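Local coordinates for anti-sigma-I factor RsgI3 (Clostridium thermocellum, PDB 6QE7), which probably restrains the sigma factor SigI3 until its extracellular tandem PA14 domains, the part modelled here, bind plant cell-wall polysaccharide such as pectin, at residues N152-E157 and K286-D291. Numbering follows the deposited sequence.
Sequences NGLSAE and KNLFAD
The carbonyl O of Leu288 takes two N-H groups from the entry to the second PA14 domain, where the start and the end of its beta-sandwich fold come together. The stronger bond is from the side-chain amide of Asn152: ND2 lies 2.6 Å from Leu288 O, nearly straight at 162° and in the planes of both the carbonyl and the amide. A weak second bond comes from the backbone N of Gly153, 3.1 Å from Leu288 O. The other half of the Asn152 amide works through a water that donates to OD1 at 2.7 Å and also to Lys286 O, a carbonyl that Arg18 of the first PA14 domain bonds as well. So both ends of the amide are held, which fixes its rotation. At the far end Ser155 OG, turned beside its own backbone N, donates to Ala290 O at 3.0 Å, approaching from above the carbonyl plane. The same ND2 of Asn152 sits over one face of the Phe289 ring, offset toward the rim and 3.3 Å from CE2, with amide and ring planes tilted 52° apart.

Segments 152-157 and 286-291 run in roughly the same direction, and both pair antiparallel with strand 193-202. Gly153 has phi 98°, where a CB would jam against the carbonyl O of Asn152. Ala290 packs against Ile172 of strand 167-173. Leu288 rests on Ile202 and is also crossed obliquely by Leu154, whose CG lies 4.0 Å from CB of Leu288.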
ATOM      1  N   ASN A 152      -3.649  11.227  -3.880  1.00 37.81           N
ATOM      2  CA  ASN A 152      -2.378  11.709  -3.301  1.00 42.33           C
ATOM      3  C   ASN A 152      -2.653  12.866  -2.341  1.00 37.57           C
ATOM      4  O   ASN A 152      -3.683  13.430  -2.445  1.00 40.15           O
ATOM      5  CB  ASN A 152      -1.384  12.060  -4.383  1.00 38.22           C
ATOM      6  CG  ASN A 152      -0.561  10.859  -4.809  1.00 45.39           C
ATOM      7  OD1 ASN A 152      -0.345  10.728  -5.989  1.00 37.14           O
ATOM      8  ND2 ASN A 152      -0.088  10.002  -3.893  1.00 36.41           N
ATOM      9  N   GLY A 153      -1.763  13.102  -1.390  1.00 36.04           N
ATOM     10  CA  GLY A 153      -2.022  14.050  -0.288  1.00 33.07           C
ATOM     11  C   GLY A 153      -2.469  13.335   0.947  1.00 32.63           C
ATOM     12  O   GLY A 153      -2.435  12.093   1.003  1.00 31.33           O
ATOM     13  N   LEU A 154      -2.847  14.105   1.932  1.00 27.81           N
ATOM     14  CA  LEU A 154      -3.260  13.591   3.229  1.00 29.78           C
ATOM     15  C   LEU A 154      -4.614  14.170   3.620  1.00 35.47           C
ATOM     16  O   LEU A 154      -4.936  15.344   3.221  1.00 38.60           O
ATOM     17  CB  LEU A 154      -2.159  13.916   4.232  1.00 26.80           C
ATOM     18  CG  LEU A 154      -0.823  13.239   3.995  1.00 26.86           C
ATOM     19  CD1 LEU A 154       0.180  13.811   4.953  1.00 28.65           C
ATOM     20  CD2 LEU A 154      -0.912  11.700   4.183  1.00 24.90           C
ATOM     21  N   SER A 155      -5.407  13.378   4.347  1.00 33.49           N
ATOM     22  CA  SER A 155      -6.689  13.846   4.953  1.00 33.91           C
ATOM     23  C   SER A 155      -6.386  14.727   6.143  1.00 37.64           C
ATOM     24  O   SER A 155      -5.844  14.206   7.115  1.00 37.31           O
ATOM     25  CB  SER A 155      -7.573  12.733   5.374  1.00 36.39           C
ATOM     26  OG  SER A 155      -7.692  11.874   4.278  1.00 40.16           O
ATOM     27  N   ALA A 156      -6.799  15.996   6.039  1.00 40.47           N
ATOM     28  CA  ALA A 156      -6.554  17.068   7.013  1.00 38.85           C
ATOM     29  C   ALA A 156      -7.883  17.353   7.690  1.00 38.48           C
ATOM     30  O   ALA A 156      -8.907  17.478   6.986  1.00 35.11           O
ATOM     31  CB  ALA A 156      -6.000  18.285   6.323  1.00 40.21           C
ATOM     32  N   GLU A 157      -7.852  17.336   9.010  1.00 38.05           N
ATOM     33  CA  GLU A 157      -8.897  17.948   9.847  1.00 36.53           C
ATOM     34  C   GLU A 157      -8.362  19.273  10.394  1.00 32.21           C
ATOM     35  O   GLU A 157      -7.307  19.266  11.109  1.00 37.26           O
ATOM     36  CB  GLU A 157      -9.319  16.948  10.899  1.00 36.01           C
ATOM     37  CG  GLU A 157      -9.521  15.528  10.373  1.00 46.15           C
ATOM     38  CD  GLU A 157      -9.510  14.508  11.517  1.00 42.29           C
ATOM     39  OE1 GLU A 157      -8.428  14.187  12.021  1.00 47.54           O
ATOM     40  OE2 GLU A 157     -10.598  14.125  11.983  1.00 59.68           O
ATOM     41  N   LYS A 286       3.319  13.044  -4.269  1.00 32.81           N
ATOM     42  CA  LYS A 286       3.274  11.697  -4.924  1.00 33.44           C
ATOM     43  C   LYS A 286       3.677  10.578  -3.938  1.00 36.47           C
ATOM     44  O   LYS A 286       3.551   9.380  -4.313  1.00 39.83           O
ATOM     45  CB  LYS A 286       4.104  11.714  -6.207  1.00 33.96           C
ATOM     46  CG  LYS A 286       5.597  11.649  -5.987  1.00 42.05           C
ATOM     47  CD  LYS A 286       6.359  11.753  -7.291  1.00 54.00           C
ATOM     48  CE  LYS A 286       6.544  13.209  -7.663  1.00 71.35           C
ATOM     49  NZ  LYS A 286       6.696  13.370  -9.130  1.00 83.73           N
ATOM     50  N   ASN A 287       4.140  10.888  -2.720  1.00 34.76           N
ATOM     51  CA  ASN A 287       4.490   9.823  -1.760  1.00 34.46           C
ATOM     52  C   ASN A 287       3.493   9.762  -0.620  1.00 34.39           C
ATOM     53  O   ASN A 287       3.801   9.024   0.357  1.00 34.35           O
ATOM     54  CB  ASN A 287       5.907   9.982  -1.242  1.00 31.30           C
ATOM     55  CG  ASN A 287       6.906   9.720  -2.337  1.00 36.25           C
ATOM     56  OD1 ASN A 287       7.321  10.674  -2.971  1.00 34.97           O
ATOM     57  ND2 ASN A 287       7.280   8.456  -2.569  1.00 29.40           N
ATOM     58  N   LEU A 288       2.430  10.568  -0.696  1.00 32.18           N
ATOM     59  CA  LEU A 288       1.494  10.782   0.420  1.00 32.08           C
ATOM     60  C   LEU A 288       0.157  10.306  -0.115  1.00 29.14           C
ATOM     61  O   LEU A 288      -0.107  10.481  -1.333  1.00 32.28           O
ATOM     62  CB  LEU A 288       1.511  12.261   0.876  1.00 30.12           C
ATOM     63  CG  LEU A 288       2.842  12.747   1.463  1.00 26.32           C
ATOM     64  CD1 LEU A 288       2.885  14.266   1.647  1.00 32.75           C
ATOM     65  CD2 LEU A 288       3.157  12.059   2.768  1.00 27.54           C
ATOM     66  N   PHE A 289      -0.549   9.560   0.689  1.00 27.89           N
ATOM     67  CA  PHE A 289      -1.824   8.970   0.256  1.00 30.67           C
ATOM     68  C   PHE A 289      -2.884   9.264   1.276  1.00 28.44           C
ATOM     69  O   PHE A 289      -2.625   9.041   2.441  1.00 31.25           O
ATOM     70  CB  PHE A 289      -1.716   7.459   0.049  1.00 28.86           C
ATOM     71  CG  PHE A 289      -0.716   7.118  -1.028  1.00 34.29           C
ATOM     72  CD1 PHE A 289       0.647   7.022  -0.728  1.00 45.22           C
ATOM     73  CD2 PHE A 289      -1.118   6.984  -2.363  1.00 39.16           C
ATOM     74  CE1 PHE A 289       1.585   6.772  -1.730  1.00 38.00           C
ATOM     75  CE2 PHE A 289      -0.185   6.730  -3.363  1.00 36.98           C
ATOM     76  CZ  PHE A 289       1.158   6.629  -3.047  1.00 46.66           C
ATOM     77  N   ALA A 290      -4.068   9.631   0.797  1.00 35.40           N
ATOM     78  CA  ALA A 290      -5.085  10.217   1.688  1.00 39.91           C
ATOM     79  C   ALA A 290      -5.842   9.090   2.363  1.00 50.05           C
ATOM     80  O   ALA A 290      -6.393   9.356   3.438  1.00 45.80           O
ATOM     81  CB  ALA A 290      -6.009  11.152   0.950  1.00 43.71           C
ATOM     82  N   ASP A 291      -5.871   7.909   1.749  1.00 47.99           N
ATOM     83  CA  ASP A 291      -6.534   6.678   2.269  1.00 52.19           C
ATOM     84  C   ASP A 291      -8.066   6.897   2.284  1.00 58.92           C
ATOM     85  O   ASP A 291      -8.709   7.399   1.330  1.00 54.19           O
ATOM     86  CB  ASP A 291      -5.915   6.238   3.606  1.00 50.31           C
ATOM     87  CG  ASP A 291      -6.332   4.818   4.032  1.00 64.77           C
ATOM     88  OD1 ASP A 291      -7.367   4.302   3.537  1.00 70.75           O
ATOM     89  OD2 ASP A 291      -5.654   4.234   4.874  1.00 63.70           O
ATOM     90  OXT ASP A 291      -8.736   6.565   3.271  1.00 58.63           O
TER
HETATM   91  O   HOH W   1       1.657   8.937  -6.467  1.00 45.67           O